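Local coordinates for acyl-CoA thioester hydrolase ybgC (Escherichia coli K-12, PDB 3GRH), which is a putative thioesterase of the outer membrane that has a pectinesterase-type beta-helix but neither binds pectin nor shows pectinesterase activity, at residues A[33-38]-A[381-386]; A[50-55]-A[317-322]; A[313-318]-A[345-350]; A[349-354]-A[403-408]. All blocks are in the same frame, centred on the assembly; numbering follows the deposited sequence.

Interaction 1. Residues A[33-38]-A[381-386]; sequences GTSSRP and GNTGSV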
loop_
_atom_site.group_PDB
_atom_site.type_symbol
_atom_site.label_atom_id
_atom_site.label_comp_id
_atom_site.label_asym_id
_atom_site.label_seq_id
_atom_site.Cartn_x
_atom_site.Cartn_y
_atom_site.Cartn_z
ATOM N N GLY A 33 1.675 17.605 -20.910
ATOM C CA GLY A 33 1.498 18.264 -19.642
ATOM C C GLY A 33 2.590 19.272 -19.447
ATOM O O GLY A 33 3.121 19.894 -20.419
ATOM N N THR A 34 2.905 19.500 -18.175
ATOM C CA THR A 34 3.932 20.421 -17.796
ATOM C C THR A 34 5.035 19.774 -17.013
ATOM O O THR A 34 4.947 18.627 -16.593
ATOM C CB THR A 34 3.331 21.540 -16.959
ATOM O OG1 THR A 34 2.900 21.060 -15.709
ATOM C CG2 THR A 34 2.176 22.128 -17.624
ATOM N N SER A 35 6.129 20.504 -16.812
ATOM C CA SER A 35 7.201 20.014 -15.972
ATOM C C SER A 35 6.738 19.687 -14.570
ATOM O O SER A 35 7.371 18.825 -13.893
ATOM C CB SER A 35 8.323 21.055 -15.910
ATOM O OG SER A 35 8.817 21.192 -17.194
ATOM N N SER A 36 5.715 20.380 -14.088
ATOM C CA SER A 36 5.206 20.113 -12.742
ATOM C C SER A 36 4.200 18.979 -12.700
ATOM O O SER A 36 3.932 18.447 -11.664
ATOM C CB SER A 36 4.585 21.346 -12.164
ATOM O OG SER A 36 5.636 22.294 -11.926
ATOM N N ARG A 37 3.578 18.685 -13.839
ATOM C CA ARG A 37 2.444 17.750 -13.928
ATOM C C ARG A 37 2.439 17.085 -15.300
ATOM O O ARG A 37 1.689 17.450 -16.199
ATOM C CB ARG A 37 1.118 18.457 -13.684
ATOM C CG ARG A 37 -0.005 17.520 -13.453
ATOM C CD ARG A 37 -1.245 18.271 -12.931
ATOM N NE ARG A 37 -2.171 17.335 -12.346
ATOM C CZ ARG A 37 -3.178 17.632 -11.566
ATOM N NH1 ARG A 37 -3.494 18.909 -11.313
ATOM N NH2 ARG A 37 -3.908 16.630 -11.092
ATOM N N PRO A 38 3.303 16.107 -15.483
ATOM C CA PRO A 38 3.346 15.468 -16.765
ATOM C C PRO A 38 2.159 14.533 -17.003
ATOM O O PRO A 38 1.741 13.824 -16.093
ATOM C CB PRO A 38 4.633 14.639 -16.727
ATOM C CG PRO A 38 5.220 14.825 -15.446
ATOM C CD PRO A 38 4.379 15.675 -14.569
ATOM N N GLY A 381 9.648 16.837 -13.898
ATOM C CA GLY A 381 8.762 16.141 -14.762
ATOM C C GLY A 381 9.270 16.253 -16.178
ATOM O O GLY A 381 9.728 17.315 -16.604
ATOM N N ASN A 382 9.185 15.155 -16.918
ATOM C CA ASN A 382 9.676 15.120 -18.299
ATOM C C ASN A 382 8.570 15.361 -19.294
ATOM O O ASN A 382 7.623 14.610 -19.378
ATOM C CB ASN A 382 10.255 13.760 -18.609
ATOM C CG ASN A 382 10.958 13.695 -19.924
ATOM O OD1 ASN A 382 11.009 14.680 -20.745
ATOM N ND2 ASN A 382 11.553 12.558 -20.155
ATOM N N THR A 383 8.636 16.474 -19.996
ATOM C CA THR A 383 7.617 16.786 -20.987
ATOM C C THR A 383 8.045 16.382 -22.387
ATOM O O THR A 383 7.293 16.488 -23.347
ATOM C CB THR A 383 7.202 18.230 -20.976
ATOM O OG1 THR A 383 8.340 19.042 -21.256
ATOM C CG2 THR A 383 6.580 18.575 -19.676
ATOM N N GLY A 384 9.246 15.868 -22.495
ATOM C CA GLY A 384 9.726 15.251 -23.743
ATOM C C GLY A 384 9.911 16.191 -24.919
ATOM O O GLY A 384 10.053 17.406 -24.766
ATOM N N SER A 385 9.883 15.612 -26.110
ATOM C CA SER A 385 9.933 16.407 -27.330
ATOM C C SER A 385 8.987 15.817 -28.320
ATOM O O SER A 385 8.347 14.831 -28.048
ATOM C CB SER A 385 11.349 16.523 -27.949
ATOM O OG SER A 385 12.040 15.271 -27.933
ATOM N N VAL A 386 8.903 16.444 -29.477
ATOM C CA VAL A 386 8.099 15.942 -30.592
ATOM C C VAL A 386 9.049 15.606 -31.733
ATOM O O VAL A 386 10.007 16.340 -31.951
ATOM C CB VAL A 386 7.056 16.999 -31.055
ATOM C CG1 VAL A 386 5.987 17.157 -29.997
ATOM C CG2 VAL A 386 7.717 18.341 -31.326
#

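Interaction 2. Residues A[50-55]-A[317-322]; sequences AQHYFA and IYYGFL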
loop_
_atom_site.group_PDB
_atom_site.type_symbol
_atom_site.label_atom_id
_atom_site.label_comp_id
_atom_site.label_asym_id
_atom_site.label_seq_id
_atom_site.Cartn_x
_atom_site.Cartn_y
_atom_site.Cartn_z
ATOM N N ALA A 50 -3.043 -2.940 -15.712
ATOM C CA ALA A 50 -2.773 -3.921 -14.745
ATOM C C ALA A 50 -1.994 -5.064 -15.306
ATOM O O ALA A 50 -1.112 -5.546 -14.666
ATOM C CB ALA A 50 -4.135 -4.394 -14.108
ATOM N N GLN A 51 -2.235 -5.472 -16.568
ATOM C CA GLN A 51 -1.514 -6.579 -17.149
ATOM C C GLN A 51 -0.006 -6.357 -17.293
ATOM O O GLN A 51 0.800 -7.304 -17.323
ATOM C CB GLN A 51 -2.145 -7.018 -18.458
ATOM C CG GLN A 51 -2.042 -6.080 -19.594
ATOM C CD GLN A 51 -2.837 -6.519 -20.835
ATOM O OE1 GLN A 51 -3.681 -5.767 -21.340
ATOM N NE2 GLN A 51 -2.558 -7.725 -21.328
ATOM N N HIS A 52 0.413 -5.107 -17.480
ATOM C CA HIS A 52 1.826 -4.802 -17.492
ATOM C C HIS A 52 2.413 -4.733 -16.145
ATOM O O HIS A 52 3.542 -5.239 -15.867
ATOM C CB HIS A 52 2.043 -3.472 -18.294
ATOM C CG HIS A 52 1.961 -3.654 -19.773
ATOM N ND1 HIS A 52 0.759 -3.651 -20.444
ATOM C CD2 HIS A 52 2.919 -3.800 -20.719
ATOM C CE1 HIS A 52 0.969 -3.835 -21.734
ATOM N NE2 HIS A 52 2.271 -3.921 -21.936
ATOM N N TYR A 53 1.653 -4.181 -15.207
ATOM C CA TYR A 53 2.159 -4.142 -13.796
ATOM C C TYR A 53 2.287 -5.496 -13.188
ATOM O O TYR A 53 3.119 -5.727 -12.315
ATOM C CB TYR A 53 1.291 -3.244 -12.871
ATOM C CG TYR A 53 1.541 -1.773 -12.966
ATOM C CD1 TYR A 53 1.128 -1.050 -14.056
ATOM C CD2 TYR A 53 2.195 -1.090 -11.967
ATOM C CE1 TYR A 53 1.412 0.267 -14.209
ATOM C CE2 TYR A 53 2.436 0.232 -12.095
ATOM C CZ TYR A 53 2.056 0.934 -13.229
ATOM O OH TYR A 53 2.377 2.283 -13.364
ATOM N N PHE A 54 1.472 -6.438 -13.701
ATOM C CA PHE A 54 1.404 -7.780 -13.141
ATOM C C PHE A 54 2.129 -8.817 -13.981
ATOM O O PHE A 54 2.010 -10.001 -13.748
ATOM C CB PHE A 54 -0.035 -8.198 -12.898
ATOM C CG PHE A 54 -0.717 -7.488 -11.767
ATOM C CD1 PHE A 54 -0.029 -6.854 -10.788
ATOM C CD2 PHE A 54 -2.074 -7.595 -11.657
ATOM C CE1 PHE A 54 -0.712 -6.232 -9.702
ATOM C CE2 PHE A 54 -2.721 -7.003 -10.636
ATOM C CZ PHE A 54 -2.000 -6.331 -9.654
ATOM N N ALA A 55 2.940 -8.371 -14.927
ATOM C CA ALA A 55 3.650 -9.264 -15.813
ATOM C C ALA A 55 4.529 -10.238 -15.064
ATOM O O ALA A 55 5.045 -9.907 -13.984
ATOM C CB ALA A 55 4.472 -8.444 -16.737
ATOM N N ILE A 317 13.511 -1.046 -12.751
ATOM C CA ILE A 317 12.173 -1.703 -12.720
ATOM C C ILE A 317 11.168 -0.708 -13.233
ATOM O O ILE A 317 11.173 0.472 -12.860
ATOM C CB ILE A 317 11.801 -2.192 -11.300
ATOM C CG1 ILE A 317 12.797 -3.280 -10.900
ATOM C CG2 ILE A 317 10.329 -2.551 -11.159
ATOM C CD1 ILE A 317 12.702 -4.570 -11.729
ATOM N N TYR A 318 10.297 -1.150 -14.140
ATOM C CA TYR A 318 9.453 -0.195 -14.827
ATOM C C TYR A 318 8.133 0.087 -14.155
ATOM O O TYR A 318 7.470 1.068 -14.453
ATOM C CB TYR A 318 9.201 -0.672 -16.255
ATOM C CG TYR A 318 10.401 -0.648 -17.167
ATOM C CD1 TYR A 318 11.601 -0.121 -16.767
ATOM C CD2 TYR A 318 10.297 -1.157 -18.431
ATOM C CE1 TYR A 318 12.743 -0.129 -17.621
ATOM C CE2 TYR A 318 11.395 -1.164 -19.304
ATOM C CZ TYR A 318 12.597 -0.644 -18.903
ATOM O OH TYR A 318 13.687 -0.672 -19.796
ATOM N N TYR A 319 7.746 -0.758 -13.206
ATOM C CA TYR A 319 6.390 -0.721 -12.664
ATOM C C TYR A 319 6.430 -0.623 -11.216
ATOM O O TYR A 319 7.004 -1.499 -10.536
ATOM C CB TYR A 319 5.559 -1.946 -13.113
ATOM C CG TYR A 319 5.409 -1.985 -14.573
ATOM C CD1 TYR A 319 4.595 -1.088 -15.166
ATOM C CD2 TYR A 319 6.175 -2.775 -15.398
ATOM C CE1 TYR A 319 4.474 -1.004 -16.493
ATOM C CE2 TYR A 319 6.068 -2.650 -16.797
ATOM C CZ TYR A 319 5.201 -1.748 -17.316
ATOM O OH TYR A 319 4.998 -1.585 -18.677
ATOM N N GLY A 320 5.841 0.505 -10.711
ATOM C CA GLY A 320 5.603 0.771 -9.346
ATOM C C GLY A 320 4.136 0.705 -8.964
ATOM O O GLY A 320 3.596 -0.368 -8.936
ATOM N N PHE A 321 3.522 1.862 -8.843
ATOM C CA PHE A 321 2.135 1.978 -8.432
ATOM C C PHE A 321 1.226 2.353 -9.535
ATOM O O PHE A 321 1.582 3.249 -10.313
ATOM C CB PHE A 321 1.962 2.961 -7.284
ATOM C CG PHE A 321 2.731 2.657 -6.025
ATOM C CD1 PHE A 321 3.191 1.425 -5.704
ATOM C CD2 PHE A 321 2.860 3.632 -5.110
ATOM C CE1 PHE A 321 3.938 1.182 -4.499
ATOM C CE2 PHE A 321 3.631 3.420 -3.943
ATOM C CZ PHE A 321 4.127 2.220 -3.629
ATOM N N LEU A 322 0.021 1.756 -9.631
ATOM C CA LEU A 322 -0.957 2.207 -10.619
ATOM C C LEU A 322 -2.229 2.449 -9.868
ATOM O O LEU A 322 -2.638 1.552 -9.146
ATOM C CB LEU A 322 -1.269 1.117 -11.642
ATOM C CG LEU A 322 -2.341 1.388 -12.636
ATOM C CD1 LEU A 322 -1.892 2.613 -13.473
ATOM C CD2 LEU A 322 -2.530 0.119 -13.523
#

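Interaction 3. Residues A[313-318]-A[345-350]; sequences TLSNIY and DANTNG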
loop_
_atom_site.group_PDB
_atom_site.type_symbol
_atom_site.label_atom_id
_atom_site.label_comp_id
_atom_site.label_asym_id
_atom_site.label_seq_id
_atom_site.Cartn_x
_atom_site.Cartn_y
_atom_site.Cartn_z
ATOM N N THR A 313 10.390 2.515 -6.040
ATOM C CA THR A 313 10.628 1.638 -7.127
ATOM C C THR A 313 12.112 1.740 -7.592
ATOM O O THR A 313 12.663 2.843 -7.816
ATOM C CB THR A 313 9.767 2.058 -8.276
ATOM O OG1 THR A 313 8.465 2.444 -7.796
ATOM C CG2 THR A 313 9.651 0.911 -9.376
ATOM N N LEU A 314 12.725 0.593 -7.865
ATOM C CA LEU A 314 14.085 0.550 -8.300
ATOM C C LEU A 314 14.155 1.153 -9.703
ATOM O O LEU A 314 13.259 0.996 -10.499
ATOM C CB LEU A 314 14.587 -0.898 -8.366
ATOM C CG LEU A 314 14.784 -1.468 -6.990
ATOM C CD1 LEU A 314 14.894 -2.997 -7.080
ATOM C CD2 LEU A 314 15.984 -0.839 -6.347
ATOM N N SER A 315 15.260 1.831 -10.006
ATOM C CA SER A 315 15.306 2.589 -11.274
ATOM C C SER A 315 15.358 1.706 -12.503
ATOM O O SER A 315 14.955 2.155 -13.592
ATOM C CB SER A 315 16.525 3.506 -11.344
ATOM O OG SER A 315 16.514 4.527 -10.369
ATOM N N ASN A 316 15.775 0.437 -12.370
ATOM C CA ASN A 316 15.765 -0.532 -13.448
ATOM C C ASN A 316 14.447 -1.263 -13.654
ATOM O O ASN A 316 14.300 -2.070 -14.589
ATOM C CB ASN A 316 16.856 -1.592 -13.277
ATOM C CG ASN A 316 16.718 -2.373 -11.972
ATOM O OD1 ASN A 316 16.849 -1.791 -10.927
ATOM N ND2 ASN A 316 16.391 -3.689 -12.041
ATOM N N ILE A 317 13.511 -1.046 -12.751
ATOM C CA ILE A 317 12.173 -1.703 -12.720
ATOM C C ILE A 317 11.168 -0.708 -13.233
ATOM O O ILE A 317 11.173 0.472 -12.860
ATOM C CB ILE A 317 11.801 -2.192 -11.300
ATOM C CG1 ILE A 317 12.797 -3.280 -10.900
ATOM C CG2 ILE A 317 10.329 -2.551 -11.159
ATOM C CD1 ILE A 317 12.702 -4.570 -11.729
ATOM N N TYR A 318 10.297 -1.150 -14.140
ATOM C CA TYR A 318 9.453 -0.195 -14.827
ATOM C C TYR A 318 8.133 0.087 -14.155
ATOM O O TYR A 318 7.470 1.068 -14.453
ATOM C CB TYR A 318 9.201 -0.672 -16.255
ATOM C CG TYR A 318 10.401 -0.648 -17.167
ATOM C CD1 TYR A 318 11.601 -0.121 -16.767
ATOM C CD2 TYR A 318 10.297 -1.157 -18.431
ATOM C CE1 TYR A 318 12.743 -0.129 -17.621
ATOM C CE2 TYR A 318 11.395 -1.164 -19.304
ATOM C CZ TYR A 318 12.597 -0.644 -18.903
ATOM O OH TYR A 318 13.687 -0.672 -19.796
ATOM N N ASP A 345 17.605 4.782 -1.554
ATOM C CA ASP A 345 18.912 4.407 -1.990
ATOM C C ASP A 345 19.192 5.008 -3.379
ATOM O O ASP A 345 18.291 5.533 -4.021
ATOM C CB ASP A 345 19.045 2.855 -1.927
ATOM C CG ASP A 345 18.049 2.127 -2.823
ATOM O OD1 ASP A 345 17.763 2.693 -3.887
ATOM O OD2 ASP A 345 17.563 1.004 -2.481
ATOM N N ALA A 346 20.433 4.911 -3.858
ATOM C CA ALA A 346 20.778 5.623 -5.087
ATOM C C ALA A 346 20.086 5.060 -6.323
ATOM O O ALA A 346 19.790 5.786 -7.295
ATOM C CB ALA A 346 22.305 5.714 -5.248
ATOM N N ASN A 347 19.685 3.802 -6.257
ATOM C CA ASN A 347 19.112 3.225 -7.445
ATOM C C ASN A 347 17.605 3.215 -7.357
ATOM O O ASN A 347 17.008 2.284 -7.826
ATOM C CB ASN A 347 19.618 1.807 -7.684
ATOM C CG ASN A 347 19.344 1.310 -9.116
ATOM O OD1 ASN A 347 19.481 2.063 -10.102
ATOM N ND2 ASN A 347 18.963 0.027 -9.238
ATOM N N THR A 348 17.003 4.231 -6.770
ATOM C CA THR A 348 15.537 4.327 -6.669
ATOM C C THR A 348 15.064 5.525 -7.508
ATOM O O THR A 348 15.715 6.567 -7.500
ATOM C CB THR A 348 15.087 4.564 -5.203
ATOM O OG1 THR A 348 15.412 3.373 -4.451
ATOM C CG2 THR A 348 13.614 4.873 -5.107
ATOM N N ASN A 349 13.926 5.358 -8.172
ATOM C CA ASN A 349 13.259 6.468 -8.881
ATOM C C ASN A 349 11.781 6.122 -8.903
ATOM O O ASN A 349 11.305 5.422 -9.771
ATOM C CB ASN A 349 13.820 6.620 -10.291
ATOM C CG ASN A 349 13.342 7.847 -10.944
ATOM O OD1 ASN A 349 12.896 8.781 -10.267
ATOM N ND2 ASN A 349 13.581 7.945 -12.247
ATOM N N GLY A 350 11.043 6.482 -7.847
ATOM C CA GLY A 350 9.735 5.928 -7.703
ATOM C C GLY A 350 8.788 6.123 -8.868
ATOM O O GLY A 350 8.680 7.208 -9.432
HETATM O O HOH W 1 14.228 5.262 -13.806
HETATM O O HOH W 2 18.369 6.330 -10.097
#

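Interaction 4. Residues A[349-354]-A[403-408]; sequences NGQVVI and RMWEYN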
loop_
_atom_site.group_PDB
_atom_site.type_symbol
_atom_site.label_atom_id
_atom_site.label_comp_id
_atom_site.label_asym_id
_atom_site.label_seq_id
_atom_site.Cartn_x
_atom_site.Cartn_y
_atom_site.Cartn_z
ATOM N N ASN A 349 13.926 5.358 -8.172
ATOM C CA ASN A 349 13.259 6.468 -8.881
ATOM C C ASN A 349 11.781 6.122 -8.903
ATOM O O ASN A 349 11.305 5.422 -9.771
ATOM C CB ASN A 349 13.820 6.620 -10.291
ATOM C CG ASN A 349 13.342 7.847 -10.944
ATOM O OD1 ASN A 349 12.896 8.781 -10.267
ATOM N ND2 ASN A 349 13.581 7.945 -12.247
ATOM N N GLY A 350 11.043 6.482 -7.847
ATOM C CA GLY A 350 9.735 5.928 -7.703
ATOM C C GLY A 350 8.788 6.123 -8.868
ATOM O O GLY A 350 8.680 7.208 -9.432
ATOM N N GLN A 351 7.994 5.115 -9.166
ATOM C CA GLN A 351 7.137 5.145 -10.272
ATOM C C GLN A 351 5.642 5.044 -9.886
ATOM O O GLN A 351 5.258 4.197 -9.076
ATOM C CB GLN A 351 7.468 3.973 -11.162
ATOM C CG GLN A 351 6.908 4.136 -12.564
ATOM C CD GLN A 351 5.578 3.591 -12.880
ATOM O OE1 GLN A 351 4.988 2.817 -12.136
ATOM N NE2 GLN A 351 5.063 3.989 -14.033
ATOM N N VAL A 352 4.849 5.946 -10.430
ATOM C CA VAL A 352 3.396 5.940 -10.187
ATOM C C VAL A 352 2.682 6.520 -11.322
ATOM O O VAL A 352 3.125 7.504 -11.916
ATOM C CB VAL A 352 3.011 6.603 -8.901
ATOM C CG1 VAL A 352 3.541 7.919 -8.818
ATOM C CG2 VAL A 352 1.466 6.619 -8.720
ATOM N N VAL A 353 1.585 5.869 -11.703
ATOM C CA VAL A 353 0.629 6.394 -12.680
ATOM C C VAL A 353 -0.731 6.491 -12.038
ATOM O O VAL A 353 -1.200 5.521 -11.472
ATOM C CB VAL A 353 0.559 5.496 -13.915
ATOM C CG1 VAL A 353 -0.569 5.861 -14.827
ATOM C CG2 VAL A 353 1.854 5.518 -14.699
ATOM N N ILE A 354 -1.363 7.634 -12.127
ATOM C CA ILE A 354 -2.737 7.821 -11.724
ATOM C C ILE A 354 -3.557 8.067 -12.952
ATOM O O ILE A 354 -3.287 9.004 -13.699
ATOM C CB ILE A 354 -2.878 8.998 -10.734
ATOM C CG1 ILE A 354 -2.110 8.770 -9.466
ATOM C CG2 ILE A 354 -4.396 9.165 -10.342
ATOM C CD1 ILE A 354 -2.087 10.041 -8.557
ATOM N N ARG A 403 9.279 9.746 -12.405
ATOM C CA ARG A 403 8.423 8.786 -13.082
ATOM C C ARG A 403 7.053 8.750 -12.435
ATOM O O ARG A 403 6.452 7.712 -12.222
ATOM C CB ARG A 403 9.073 7.401 -13.006
ATOM C CG ARG A 403 10.378 7.303 -13.675
ATOM C CD ARG A 403 10.770 5.876 -13.982
ATOM N NE ARG A 403 11.012 5.125 -12.738
ATOM C CZ ARG A 403 11.250 3.840 -12.663
ATOM N NH1 ARG A 403 11.201 3.149 -13.758
ATOM N NH2 ARG A 403 11.500 3.270 -11.506
ATOM N N MET A 404 6.512 9.941 -12.241
ATOM C CA MET A 404 5.175 10.165 -11.686
ATOM C C MET A 404 4.303 10.851 -12.749
ATOM O O MET A 404 4.569 11.972 -13.217
ATOM C CB MET A 404 5.373 10.930 -10.347
ATOM C CG MET A 404 6.329 10.162 -9.558
ATOM S SD MET A 404 7.293 11.025 -8.474
ATOM C CE MET A 404 6.212 10.599 -7.224
ATOM N N TRP A 405 3.263 10.131 -13.140
ATOM C CA TRP A 405 2.462 10.461 -14.311
ATOM C C TRP A 405 0.955 10.382 -14.116
ATOM O O TRP A 405 0.511 9.673 -13.223
ATOM C CB TRP A 405 2.734 9.469 -15.433
ATOM C CG TRP A 405 4.165 9.091 -15.672
ATOM C CD1 TRP A 405 4.758 8.029 -15.182
ATOM C CD2 TRP A 405 5.166 9.798 -16.450
ATOM N NE1 TRP A 405 6.081 7.957 -15.633
ATOM C CE2 TRP A 405 6.362 9.065 -16.359
ATOM C CE3 TRP A 405 5.174 10.977 -17.178
ATOM C CZ2 TRP A 405 7.532 9.457 -17.016
ATOM C CZ3 TRP A 405 6.340 11.364 -17.820
ATOM C CH2 TRP A 405 7.477 10.630 -17.765
ATOM N N GLU A 406 0.217 11.157 -14.933
ATOM C CA GLU A 406 -1.219 11.126 -14.926
ATOM C C GLU A 406 -1.720 10.894 -16.305
ATOM O O GLU A 406 -1.063 11.214 -17.272
ATOM C CB GLU A 406 -1.771 12.414 -14.445
ATOM C CG GLU A 406 -1.575 12.629 -12.953
ATOM C CD GLU A 406 -2.157 13.887 -12.555
ATOM O OE1 GLU A 406 -3.437 14.047 -12.385
ATOM O OE2 GLU A 406 -1.328 14.799 -12.557
ATOM N N TYR A 407 -2.876 10.294 -16.406
ATOM C CA TYR A 407 -3.607 10.112 -17.669
ATOM C C TYR A 407 -5.123 10.106 -17.491
ATOM O O TYR A 407 -5.647 9.366 -16.659
ATOM C CB TYR A 407 -3.201 8.800 -18.314
ATOM C CG TYR A 407 -3.900 8.483 -19.606
ATOM C CD1 TYR A 407 -3.652 9.209 -20.734
ATOM C CD2 TYR A 407 -4.795 7.409 -19.686
ATOM C CE1 TYR A 407 -4.258 8.909 -21.916
ATOM C CE2 TYR A 407 -5.444 7.144 -20.854
ATOM C CZ TYR A 407 -5.129 7.873 -21.971
ATOM O OH TYR A 407 -5.779 7.572 -23.148
ATOM N N ASN A 408 -5.813 11.021 -18.189
ATOM C CA ASN A 408 -7.295 10.961 -18.228
ATOM C C ASN A 408 -7.993 11.076 -16.852
ATOM O O ASN A 408 -8.999 10.424 -16.579
ATOM C CB ASN A 408 -7.728 9.675 -18.920
ATOM C CG ASN A 408 -9.129 9.767 -19.434
ATOM O OD1 ASN A 408 -9.547 10.811 -19.947
ATOM N ND2 ASN A 408 -9.904 8.688 -19.287
HETATM O O HOH W 3 10.215 9.418 -9.610
HETATM O O HOH W 4 7.601 5.485 -15.844
#

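Interaction 1. Residues A[33-38]-A[381-386]
Thr383 and Gly381 meet the tight turn of 33-38 through one methyl group, a proline ring edge and a single weak backbone bond. Van der Waals contacts with backbone predominate. Thr383 CG2 lies against the peptide link between Thr34 and Ser35, 3.3 Å from Thr34 C and 3.5 Å from Ser35 N, a close fit. With CG2 anti to the carbonyl carbon (OG1 at chi1 60°), the branched side chain lays its methyl, rather than its hydroxyl, on the turn. Farther along 33-38, Pro38 CG packs 3.8 Å from Gly381 CA, and Pro38 CB touches the carbonyl oxygen of Asn382. Glycine suits position 381, because a beta carbon there would run into both Ser35 O and Pro38 CG.

The polar part is slight: Gly381 N reaches Ser35 O at 3.0 Å, but the bond is bent to 121° and weak. Each segment is shaped by its own bonds. Thr34 and Arg37 exchange backbone bonds across the turn, while Asn382 OD1 accepts from Gly384 N at 2.8 Å in an Asx turn. Arg37 turns away to a salt bridge with Glu406. Two self-supported loops thus rest on each other mainly by shape, with little directional bonding.

Interaction 2. Residues A[50-55]-A[317-322]
On the outer flank of the parallel beta-helix, the short helix 50-53 sits over the start of strand 321-324, with Tyr53 as the wedge between Tyr319 and Leu322. The Tyr53 ring is sandwiched. Over one face comes the edge of Tyr319, an edge-to-face pair with centroids 4.8 Å apart and planes at 61°, in which Tyr319 CD1 points at the ring centre. Against the opposite face sits Leu322 CB in a CH-pi contact, 3.7 Å from the centroid and 12° off the normal. Leu322 CG stands anti to the backbone N (chi1 174°), leaving CB over the ring. The backbone of Gly320 passes the rim, its O lying 3.4 Å from Tyr53 CD2 near the ring plane.

Tyr53 suits this place because its flat ring fills the slot while its hydroxyl is hydrogen-bonded to Gln351 NE2 on the neighbouring strand. A serine in its place would probably leave a gap between Tyr319 and Leu322 and Gln351 NE2 without that mate. Tyr319 in turn lays a face under His52 O, and its hydroxyl bonds to Asn47 O, tying the ring to the chain just before the helix. His52, whose ND1 is held by Asp49, rests its CB 3.5 Å from Tyr319 OH.

Interaction 3. Residues A[313-318]-A[345-350]
Leu314 and Thr348 face each other in a single backbone bridge between two loops, each leading into a strand of the same beta-helix face. The loop of 345-350 begins with Asp345, whose OD1 takes the hydroxyl proton of Thr348 and, weakly, Asn347 N, bracing the type I turn from Asp345 to Thr348; its OD2 is salt-bridged to Arg285. Ala346 O is linked through a water to Ser315 OG, which lies 2.6 Å from that water.

Asn347 follows. Its O accepts Ser315 N at 2.8 Å, the donor standing 39° out of the carbonyl plane, and also meets Leu314 CD2. Its amide lies within 5° of parallel to that of Asn316, yet Asn347 ND2 reaches Asn316 OD1 only weakly, at 3.3 Å.

Thr348 works with both branches: chi1 of -67° sends OG1 back to Asp345 and sets CG2 3.5 Å from Thr313 O. Putting an alanine at Thr348 would probably leave Asp345 OD1 without its hydroxyl mate and the turn less firmly braced.

Asn349 N gives Thr313 O the straighter bond, at 2.8 Å. Its CB touches Ser315 OG at 3.4 Å, while its OD1 goes to Arg377. Thr313 OG1 passes 3.7 Å from Gly350 CA and bonds to Gln351 N. Short polar residues thus join loops without regular structure, trading backbone bonds inside for weak and water-mediated ones at the exposed end.

Interaction 4. Residues A[349-354]-A[403-408]
Arg403 closes on Asn349 side-on, and beyond it the strands 351-354 and 403-407 run parallel, their axes 4.7 Å apart and 10° from alignment. Arg403 NH2 (2.8 Å) and NE (3.0 Å) both donate to Asn349 O, which lies within 2° of the guanidinium plane; a bend at chi3 (-67°) turns the group onto that oxygen. Gln351 CB covers one guanidinium face, and NH1 continues to Ile317 O, so arginine suits a site ringed by carbonyls.

The middle is tightly knit. Four backbone bonds follow: Val352 N to Arg403 O, Trp405 N to Val352 O, Ile354 N to Trp405 O and Tyr407 N to Ile354 O. On the face of Val352 and Met404, Val352 CG1 meets Met404 CG at 3.7 Å, and Trp369 covers both; on the other face Val353 CG2 touches Trp405 CD1.

Contact is slacker elsewhere. A water bonded to Trp405 NE1 at 2.9 Å receives just a weak, long bond from Gln351 NE2. At the far end Ile354 CB and Glu406 CG come no nearer than 4.5 Å, Glu406 being turned to Arg37, and Tyr407 is partly exposed. Such in-register parallel strands, stacked coil upon coil, are the signature of the parallel beta-helix.

Interactions 2, 3 and 4 cluster around strands 321-324, 351-355 and 403-407, whereas interaction 1 lies farther out, its centre about 27 Å from the chain's centre. Interactions 3 and 4 are both buried, but only 4 is regular, built on strand-to-strand bonds; 3 joins loops by two backbone bonds, supplemented by short polar side chains and waters. Interaction 2 is aromatic packing of the short helix 50-53 on the outer flank. Gln351 connects them: its side chain reaches Gly320 and Tyr53, and its N meets Thr313. Arg403 of interaction 4 likewise reaches Ile317, shared by 2 and 3. Interaction 1, partly buried, joins interaction 4 through the Arg37-Glu406 salt bridge and Pro38, which packs on Trp405.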